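Local structure of phosphoserine phosphatase (Homo sapiens, 6HYY) at residues 6-11 with 95-100; 74-79 with 109-114; 168-173 with 185-190. The protein hydrolyses O-phosphoserine to serine and inorganic phosphate as a magnesium-dependent phosphatase of the haloacid dehalogenase-like family. One frame throughout, in Å; residues are numbered along the deposited sequence.

Contact 1: residues 6-11 with 95-100; sequences LFYSAD and QERNVQ
Y8 and R97 meet, and D11 and Q100 bond, in a partly buried loop-to-loop contact: the turn that leads from helix 2-8 into strand 12-16 lies against the turn that leads from helix 87-96 into strand 100-105, a neighbour of strand 12-16 in the sheet. The evidence for the second turn is a Schellman motif, with N98 at positive phi as its C-prime residue, V99 N bonded to L94 O and N98 N to Q95 O. Past it, Q100 N donates to D11 O at 3.0 Å, arriving 36° above the carbonyl plane, and a water bridges D11 O and N98 O, donating to both. The CG2 methyl of V99 lies 3.5 Å from A10 O. Farther out, the R97 chain, bent about CG-CD (chi3 71°), brings NH2 to a lone pair of Y8 O at 3.3 Å, in the carbonyl plane. The same guanidinium has Y8 CD1 over the centre of one face, 3.8 Å from CZ, the two planes 34° apart. The carboxylate of D11 is engaged by the backbone amides of K168 and K169. D11 O, gripped by one amide and one water, is thus well satisfied, whereas the exposed R97 adds one longer hydrogen bond and a face contact on Y8.

Contact 2: residues 74-79 with 109-114; sequences RLIAEQ and RSIVEH
Helix 74-78 and helix 109-114 run nearly the same way, their N-to-C directions 23° apart, with a closest axis approach of 10.3 Å and the nearest CA pair at I76 and I111. That spacing leaves room for one layer of side chains, and no hydrogen bond crosses it. I76 supplies most of the layer, through two branches. Its CG2, set anti to the backbone N while CG1 takes the place beside that N, comes over one face of the H114 imidazole, 3.9 Å from the ring centroid and 27° off the normal. The methyl is shifted toward the rim, so ND1 is the nearest ring atom at 3.5 Å, a CH-pi contact. The ring lies there because H114 CG is anti to its own backbone N (chi1 167°), which swings the imidazole across toward helix 74-78; the I76 and H114 side chains overlap alongside one another, pointing opposite ways. The other branch of I76 is extended, and CD1 rests 3.7 Å from the carbonyl oxygen of S110. Deeper in, L75 CD2 meets I111 CD1 at 3.7 Å, the side chains crossing at about a right angle, and L75 goes on to pack on L30 and I33 of helix 26-33. P80 and P81, just after helix 69-78, also touch H114, and P81 touches I111 as well. With methyls meeting methyls, a ring face and one backbone carbonyl, the helices are held by dispersion and burial of apolar surface, an interface without directional bonds to fix its exact register.

Contact 3: residues 168-173 with 185-190; sequences KKIIMI and PADAFI
F189 leaves the backbone with CG anti to its N (chi1 168°), a turn that lays the ring alongside the M172 peptide of the neighbouring strand. CB and CG both stand 4.0 Å from M172 O; CD1 comes closer to that oxygen, 3.4 Å, and also meets M172 CG at 4.1 Å, while CE1 has already begun to recede. Beyond the pair of segments the ring packs on D179 and M180 of helix 177-180. This helix joins strands 170-174 and 188-192 in a parallel beta-alpha-beta unit of the Rossmann-like haloacid dehalogenase core, and the bridges I171-A188, M172-F189 and I173-I190 give the register. M172 N donates to A188 O and I190 N to M172 O, each at 2.9 Å. On the sheet face opposite F189, I171 CG2 touches I190 CD1. With an alanine here in place of F189, M172 CG and the flank of helix 177-180 would probably lose their aromatic cover, opening a gap between sheet and helix. At the start of the pairing, D187 grips I170 twice: its N donates to I170 O at 2.8 Å, in the carbonyl plane, and its OD2 accepts from I170 N with the anti lone pair, at 168°.

Contact 3 is the buried one, made of adjoining strands, whereas contacts 1 and 2 are partly buried: contact 1 joins the turns that enter two strands, contact 2 two helices. Contacts 1 and 3 have centres 11 Å apart and hold neighbouring parts of the sheet; the D11 carboxylate on the amides of K168 and K169 is their polar join, and A10 CB packs on I171 CD1. Contact 2 lies about 28 Å from either, centre to centre, and on the opposite side of the chain's centre from contact 3. The chemistry follows: parallel-strand backbone bonds with one aspartate bond at the start in contact 3, a mixture of backbone, water and arginine bonds in contact 1, and apolar packing in contact 2.

Contact 1: residues 6-11 with 95-100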
loop_
_atom_site.group_PDB
_atom_site.type_symbol
_atom_site.label_atom_id
_atom_site.label_comp_id
_atom_site.label_asym_id
_atom_site.label_seq_id
_atom_site.Cartn_x
_atom_site.Cartn_y
_atom_site.Cartn_z
ATOM N N LEU A 6 13.578 -12.619 12.137
ATOM C CA LEU A 6 13.175 -12.546 10.736
ATOM C C LEU A 6 13.236 -11.113 10.223
ATOM O O LEU A 6 13.829 -10.838 9.173
ATOM C CB LEU A 6 11.762 -13.108 10.566
ATOM C CG LEU A 6 11.083 -12.690 9.255
ATOM C CD1 LEU A 6 11.721 -13.408 8.075
ATOM C CD2 LEU A 6 9.581 -12.921 9.306
ATOM N N PHE A 7 12.626 -10.184 10.960
ATOM C CA PHE A 7 12.545 -8.800 10.507
ATOM C C PHE A 7 13.933 -8.209 10.288
ATOM O O PHE A 7 14.165 -7.498 9.301
ATOM C CB PHE A 7 11.742 -7.979 11.519
ATOM C CG PHE A 7 11.292 -6.638 11.002
ATOM C CD1 PHE A 7 10.374 -6.550 9.967
ATOM C CD2 PHE A 7 11.771 -5.466 11.565
ATOM C CE1 PHE A 7 9.956 -5.325 9.492
ATOM C CE2 PHE A 7 11.357 -4.229 11.095
ATOM C CZ PHE A 7 10.443 -4.161 10.055
ATOM N N TYR A 8 14.886 -8.547 11.158
ATOM C CA TYR A 8 16.231 -7.986 11.082
ATOM C C TYR A 8 17.106 -8.649 10.034
ATOM O O TYR A 8 18.192 -8.134 9.748
ATOM C CB TYR A 8 16.906 -8.052 12.455
ATOM C CG TYR A 8 16.346 -6.972 13.327
ATOM C CD1 TYR A 8 17.147 -5.978 13.865
ATOM C CD2 TYR A 8 14.981 -6.902 13.539
ATOM C CE1 TYR A 8 16.587 -4.978 14.629
ATOM C CE2 TYR A 8 14.425 -5.942 14.276
ATOM C CZ TYR A 8 15.214 -4.982 14.820
ATOM O OH TYR A 8 14.565 -4.038 15.545
ATOM N N SER A 9 16.666 -9.757 9.448
ATOM C CA SER A 9 17.396 -10.385 8.358
ATOM C C SER A 9 17.035 -9.810 6.991
ATOM O O SER A 9 17.676 -10.166 5.996
ATOM C CB SER A 9 17.137 -11.893 8.357
ATOM O OG SER A 9 15.804 -12.178 7.973
ATOM N N ALA A 10 16.037 -8.937 6.914
ATOM C CA ALA A 10 15.574 -8.415 5.633
ATOM C C ALA A 10 16.500 -7.320 5.127
ATOM O O ALA A 10 16.953 -6.472 5.899
ATOM C CB ALA A 10 14.162 -7.857 5.770
ATOM N N ASP A 11 16.767 -7.310 3.821
ATOM C CA ASP A 11 17.406 -6.124 3.262
ATOM C C ASP A 11 16.440 -5.236 2.489
ATOM O O ASP A 11 16.825 -4.129 2.108
ATOM C CB ASP A 11 18.633 -6.474 2.401
ATOM C CG ASP A 11 18.326 -7.377 1.244
ATOM O OD1 ASP A 11 17.226 -7.949 1.161
ATOM O OD2 ASP A 11 19.239 -7.525 0.385
ATOM N N GLN A 95 15.378 2.468 7.901
ATOM C CA GLN A 95 16.299 3.256 7.087
ATOM C C GLN A 95 17.620 3.483 7.805
ATOM O O GLN A 95 18.679 3.531 7.163
ATOM C CB GLN A 95 15.649 4.589 6.695
ATOM C CG GLN A 95 14.511 4.451 5.651
ATOM C CD GLN A 95 13.905 5.789 5.267
ATOM O OE1 GLN A 95 14.021 6.757 6.005
ATOM N NE2 GLN A 95 13.259 5.844 4.116
ATOM N N GLU A 96 17.593 3.579 9.133
ATOM C CA GLU A 96 18.836 3.733 9.883
ATOM C C GLU A 96 19.720 2.494 9.800
ATOM O O GLU A 96 20.942 2.609 9.961
ATOM C CB GLU A 96 18.500 4.094 11.331
ATOM C CG GLU A 96 18.006 5.532 11.427
ATOM C CD GLU A 96 17.712 5.992 12.837
ATOM O OE1 GLU A 96 17.306 7.171 12.981
ATOM O OE2 GLU A 96 17.884 5.196 13.791
ATOM N N ARG A 97 19.144 1.323 9.520
ATOM C CA ARG A 97 19.910 0.108 9.282
ATOM C C ARG A 97 20.087 -0.177 7.798
ATOM O O ARG A 97 20.492 -1.284 7.443
ATOM C CB ARG A 97 19.253 -1.086 9.978
ATOM C CG ARG A 97 19.493 -1.092 11.488
ATOM C CD ARG A 97 18.904 -2.321 12.195
ATOM N NE ARG A 97 19.640 -3.544 11.893
ATOM C CZ ARG A 97 19.203 -4.471 11.050
ATOM N NH1 ARG A 97 18.030 -4.315 10.447
ATOM N NH2 ARG A 97 19.933 -5.554 10.814
ATOM N N ASN A 98 19.804 0.802 6.943
ATOM C CA ASN A 98 19.969 0.718 5.492
ATOM C C ASN A 98 19.082 -0.340 4.849
ATOM O O ASN A 98 19.384 -0.815 3.754
ATOM C CB ASN A 98 21.438 0.462 5.099
ATOM C CG ASN A 98 21.715 0.807 3.655
ATOM O OD1 ASN A 98 21.276 1.841 3.141
ATOM N ND2 ASN A 98 22.441 -0.070 2.981
ATOM N N VAL A 99 17.980 -0.737 5.492
ATOM C CA VAL A 99 16.994 -1.567 4.808
ATOM C C VAL A 99 16.264 -0.706 3.787
ATOM O O VAL A 99 15.864 0.426 4.091
ATOM C CB VAL A 99 16.015 -2.164 5.833
ATOM C CG1 VAL A 99 14.905 -2.952 5.118
ATOM C CG2 VAL A 99 16.736 -3.055 6.816
ATOM N N GLN A 100 16.135 -1.206 2.548
ATOM C CA GLN A 100 15.433 -0.472 1.497
ATOM C C GLN A 100 13.928 -0.619 1.696
ATOM O O GLN A 100 13.424 -1.741 1.792
ATOM C CB GLN A 100 15.860 -0.985 0.121
ATOM C CG GLN A 100 17.384 -0.811 -0.089
ATOM C CD GLN A 100 17.827 0.633 0.054
ATOM O OE1 GLN A 100 17.531 1.456 -0.805
ATOM N NE2 GLN A 100 18.518 0.956 1.158
HETATM O O HOH W 1 19.412 -3.298 2.487
#

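Contact 2: residues 74-79 with 109-114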
loop_
_atom_site.group_PDB
_atom_site.type_symbol
_atom_site.label_atom_id
_atom_site.label_comp_id
_atom_site.label_asym_id
_atom_site.label_seq_id
_atom_site.Cartn_x
_atom_site.Cartn_y
_atom_site.Cartn_z
ATOM N N ARG A 74 -6.938 18.745 -3.606
ATOM C CA ARG A 74 -7.622 19.173 -2.390
ATOM C C ARG A 74 -7.632 18.060 -1.352
ATOM O O ARG A 74 -7.504 18.322 -0.154
ATOM C CB ARG A 74 -9.040 19.637 -2.711
ATOM C CG ARG A 74 -9.857 20.003 -1.469
ATOM C CD ARG A 74 -11.004 20.956 -1.799
ATOM N NE ARG A 74 -11.949 20.381 -2.749
ATOM C CZ ARG A 74 -11.973 20.663 -4.049
ATOM N NH1 ARG A 74 -11.102 21.522 -4.568
ATOM N NH2 ARG A 74 -12.873 20.084 -4.832
ATOM N N LEU A 75 -7.765 16.808 -1.798
ATOM C CA LEU A 75 -7.622 15.687 -0.875
ATOM C C LEU A 75 -6.279 15.743 -0.165
ATOM O O LEU A 75 -6.214 15.679 1.067
ATOM C CB LEU A 75 -7.785 14.362 -1.626
ATOM C CG LEU A 75 -7.577 13.096 -0.791
ATOM C CD1 LEU A 75 -8.480 13.103 0.428
ATOM C CD2 LEU A 75 -7.847 11.854 -1.627
ATOM N N ILE A 76 -5.192 15.891 -0.925
ATOM C CA ILE A 76 -3.858 15.912 -0.329
ATOM C C ILE A 76 -3.699 17.098 0.620
ATOM O O ILE A 76 -3.085 16.981 1.687
ATOM C CB ILE A 76 -2.790 15.924 -1.436
ATOM C CG1 ILE A 76 -2.870 14.634 -2.249
ATOM C CG2 ILE A 76 -1.396 16.118 -0.843
ATOM C CD1 ILE A 76 -2.068 14.684 -3.526
ATOM N N ALA A 77 -4.260 18.253 0.256
ATOM C CA ALA A 77 -4.048 19.463 1.043
ATOM C C ALA A 77 -4.957 19.511 2.266
ATOM O O ALA A 77 -4.491 19.778 3.382
ATOM C CB ALA A 77 -4.261 20.702 0.168
ATOM N N GLU A 78 -6.249 19.248 2.080
ATOM C CA GLU A 78 -7.236 19.464 3.131
ATOM C C GLU A 78 -7.604 18.213 3.912
ATOM O O GLU A 78 -8.029 18.327 5.063
ATOM C CB GLU A 78 -8.517 20.062 2.543
ATOM C CG GLU A 78 -8.336 21.403 1.828
ATOM C CD GLU A 78 -7.486 22.419 2.599
ATOM O OE1 GLU A 78 -7.500 22.429 3.853
ATOM O OE2 GLU A 78 -6.795 23.221 1.932
ATOM N N GLN A 79 -7.483 17.024 3.328
ATOM C CA GLN A 79 -7.839 15.786 4.023
ATOM C C GLN A 79 -6.768 14.738 3.759
ATOM O O GLN A 79 -7.052 13.658 3.234
ATOM C CB GLN A 79 -9.217 15.289 3.592
ATOM C CG GLN A 79 -10.377 16.086 4.192
ATOM C CD GLN A 79 -11.697 15.823 3.491
ATOM O OE1 GLN A 79 -11.959 14.709 3.026
ATOM N NE2 GLN A 79 -12.537 16.851 3.409
ATOM N N ARG A 109 -0.477 7.263 -7.273
ATOM C CA ARG A 109 0.844 7.826 -7.006
ATOM C C ARG A 109 0.767 9.237 -6.425
ATOM O O ARG A 109 1.589 9.605 -5.580
ATOM C CB ARG A 109 1.683 7.812 -8.292
ATOM C CG ARG A 109 2.859 8.790 -8.302
ATOM C CD ARG A 109 3.886 8.476 -9.404
ATOM N NE ARG A 109 4.295 7.089 -9.320
ATOM C CZ ARG A 109 5.376 6.641 -8.679
ATOM N NH1 ARG A 109 6.228 7.460 -8.083
ATOM N NH2 ARG A 109 5.600 5.347 -8.653
ATOM N N SER A 110 -0.202 10.046 -6.869
ATOM C CA SER A 110 -0.354 11.386 -6.308
ATOM C C SER A 110 -0.430 11.328 -4.786
ATOM O O SER A 110 0.343 11.992 -4.082
ATOM C CB SER A 110 -1.604 12.056 -6.884
ATOM O OG SER A 110 -2.724 11.209 -6.773
ATOM N N ILE A 111 -1.315 10.478 -4.276
ATOM C CA ILE A 111 -1.514 10.363 -2.839
ATOM C C ILE A 111 -0.367 9.591 -2.192
ATOM O O ILE A 111 0.143 9.982 -1.136
ATOM C CB ILE A 111 -2.872 9.708 -2.553
ATOM C CG1 ILE A 111 -4.004 10.475 -3.256
ATOM C CG2 ILE A 111 -3.103 9.623 -1.047
ATOM C CD1 ILE A 111 -5.312 9.711 -3.312
ATOM N N VAL A 112 0.073 8.499 -2.821
ATOM C CA VAL A 112 1.097 7.668 -2.185
ATOM C C VAL A 112 2.450 8.385 -2.130
ATOM O O VAL A 112 3.243 8.169 -1.201
ATOM C CB VAL A 112 1.207 6.309 -2.905
ATOM C CG1 VAL A 112 2.322 5.460 -2.277
ATOM C CG2 VAL A 112 -0.123 5.554 -2.842
ATOM N N GLU A 113 2.749 9.241 -3.112
ATOM C CA GLU A 113 3.983 10.014 -3.037
ATOM C C GLU A 113 3.944 11.016 -1.892
ATOM O O GLU A 113 4.983 11.292 -1.286
ATOM C CB GLU A 113 4.250 10.727 -4.365
ATOM C CG GLU A 113 4.811 9.800 -5.446
ATOM C CD GLU A 113 5.379 10.548 -6.637
ATOM O OE1 GLU A 113 5.171 11.772 -6.739
ATOM O OE2 GLU A 113 6.042 9.903 -7.478
ATOM N N HIS A 114 2.763 11.569 -1.591
ATOM C CA HIS A 114 2.603 12.407 -0.406
ATOM C C HIS A 114 2.913 11.618 0.865
ATOM O O HIS A 114 3.654 12.084 1.737
ATOM C CB HIS A 114 1.179 12.974 -0.378
ATOM C CG HIS A 114 0.796 13.603 0.926
ATOM N ND1 HIS A 114 1.167 14.885 1.274
ATOM C CD2 HIS A 114 0.072 13.124 1.965
ATOM C CE1 HIS A 114 0.689 15.168 2.473
ATOM N NE2 HIS A 114 0.025 14.114 2.915
#

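Contact 3: residues 168-173 with 185-190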
loop_
_atom_site.group_PDB
_atom_site.type_symbol
_atom_site.label_atom_id
_atom_site.label_comp_id
_atom_site.label_asym_id
_atom_site.label_seq_id
_atom_site.Cartn_x
_atom_site.Cartn_y
_atom_site.Cartn_z
ATOM N N LYS A 168 18.520 -9.926 -1.149
ATOM C CA LYS A 168 18.609 -11.254 -0.533
ATOM C C LYS A 168 17.311 -11.678 0.133
ATOM O O LYS A 168 16.915 -12.845 0.046
ATOM C CB LYS A 168 19.749 -11.315 0.482
ATOM C CG LYS A 168 20.948 -10.636 -0.027
ATOM C CD LYS A 168 21.538 -11.684 -0.936
ATOM C CE LYS A 168 22.790 -11.150 -1.539
ATOM N NZ LYS A 168 23.748 -10.948 -0.497
ATOM N N LYS A 169 16.632 -10.755 0.798
ATOM C CA LYS A 169 15.506 -11.139 1.637
ATOM C C LYS A 169 14.527 -9.969 1.655
ATOM O O LYS A 169 14.767 -8.977 2.347
ATOM C CB LYS A 169 15.970 -11.499 3.039
ATOM C CG LYS A 169 14.830 -11.963 3.942
ATOM C CD LYS A 169 15.321 -12.954 4.980
ATOM C CE LYS A 169 14.203 -13.874 5.445
ATOM N NZ LYS A 169 14.681 -14.785 6.534
ATOM N N ILE A 170 13.440 -10.099 0.897
ATOM C CA ILE A 170 12.384 -9.092 0.824
ATOM C C ILE A 170 11.194 -9.561 1.653
ATOM O O ILE A 170 10.670 -10.662 1.448
ATOM C CB ILE A 170 11.948 -8.839 -0.627
ATOM C CG1 ILE A 170 13.119 -8.443 -1.497
ATOM C CG2 ILE A 170 10.897 -7.730 -0.696
ATOM C CD1 ILE A 170 12.716 -8.334 -2.964
ATOM N N ILE A 171 10.719 -8.708 2.557
ATOM C CA ILE A 171 9.544 -9.001 3.370
ATOM C C ILE A 171 8.405 -8.118 2.888
ATOM O O ILE A 171 8.599 -6.914 2.674
ATOM C CB ILE A 171 9.817 -8.758 4.863
ATOM C CG1 ILE A 171 10.959 -9.675 5.344
ATOM C CG2 ILE A 171 8.541 -8.970 5.694
ATOM C CD1 ILE A 171 11.217 -9.609 6.831
ATOM N N MET A 172 7.232 -8.717 2.696
ATOM C CA MET A 172 6.004 -7.974 2.404
ATOM C C MET A 172 5.194 -7.811 3.689
ATOM O O MET A 172 5.051 -8.775 4.440
ATOM C CB MET A 172 5.161 -8.717 1.369
ATOM C CG MET A 172 3.825 -8.061 1.078
ATOM S SD MET A 172 4.020 -6.689 -0.078
ATOM C CE MET A 172 2.640 -5.612 0.343
ATOM N N ILE A 173 4.702 -6.595 3.950
ATOM C CA ILE A 173 3.895 -6.298 5.139
ATOM C C ILE A 173 2.588 -5.679 4.696
ATOM O O ILE A 173 2.592 -4.663 3.997
ATOM C CB ILE A 173 4.632 -5.358 6.105
ATOM C CG1 ILE A 173 5.951 -6.003 6.555
ATOM C CG2 ILE A 173 3.707 -5.011 7.307
ATOM C CD1 ILE A 173 6.722 -5.238 7.635
ATOM N N PRO A 185 6.407 -13.810 -4.723
ATOM C CA PRO A 185 7.875 -13.891 -4.701
ATOM C C PRO A 185 8.581 -13.262 -3.501
ATOM O O PRO A 185 9.805 -13.409 -3.391
ATOM C CB PRO A 185 8.274 -13.150 -5.981
ATOM C CG PRO A 185 7.177 -12.158 -6.175
ATOM C CD PRO A 185 5.929 -12.849 -5.736
ATOM N N ALA A 186 7.868 -12.551 -2.624
ATOM C CA ALA A 186 8.552 -12.079 -1.431
ATOM C C ALA A 186 9.046 -13.283 -0.630
ATOM O O ALA A 186 8.527 -14.396 -0.759
ATOM C CB ALA A 186 7.628 -11.209 -0.572
ATOM N N ASP A 187 10.075 -13.062 0.187
ATOM C CA ASP A 187 10.662 -14.154 0.951
ATOM C C ASP A 187 9.930 -14.416 2.261
ATOM O O ASP A 187 10.010 -15.528 2.796
ATOM C CB ASP A 187 12.141 -13.861 1.189
ATOM C CG ASP A 187 12.893 -13.716 -0.107
ATOM O OD1 ASP A 187 12.942 -14.709 -0.885
ATOM O OD2 ASP A 187 13.389 -12.614 -0.392
ATOM N N ALA A 188 9.184 -13.435 2.770
ATOM C CA ALA A 188 8.370 -13.628 3.956
ATOM C C ALA A 188 7.239 -12.615 3.908
ATOM O O ALA A 188 7.296 -11.627 3.173
ATOM C CB ALA A 188 9.178 -13.462 5.247
ATOM N N PHE A 189 6.203 -12.894 4.690
ATOM C CA PHE A 189 5.054 -12.013 4.810
ATOM C C PHE A 189 4.738 -11.800 6.283
ATOM O O PHE A 189 4.720 -12.755 7.074
ATOM C CB PHE A 189 3.839 -12.592 4.069
ATOM C CG PHE A 189 2.543 -11.886 4.392
ATOM C CD1 PHE A 189 2.282 -10.605 3.907
ATOM C CD2 PHE A 189 1.596 -12.502 5.191
ATOM C CE1 PHE A 189 1.090 -9.946 4.225
ATOM C CE2 PHE A 189 0.397 -11.852 5.506
ATOM C CZ PHE A 189 0.146 -10.594 5.000
ATOM N N ILE A 190 4.482 -10.546 6.657
ATOM C CA ILE A 190 3.961 -10.219 7.977
ATOM C C ILE A 190 2.606 -9.550 7.795
ATOM O O ILE A 190 2.514 -8.474 7.195
ATOM C CB ILE A 190 4.910 -9.307 8.766
ATOM C CG1 ILE A 190 6.302 -9.944 8.862
ATOM C CG2 ILE A 190 4.318 -9.063 10.148
ATOM C CD1 ILE A 190 7.360 -9.030 9.482
#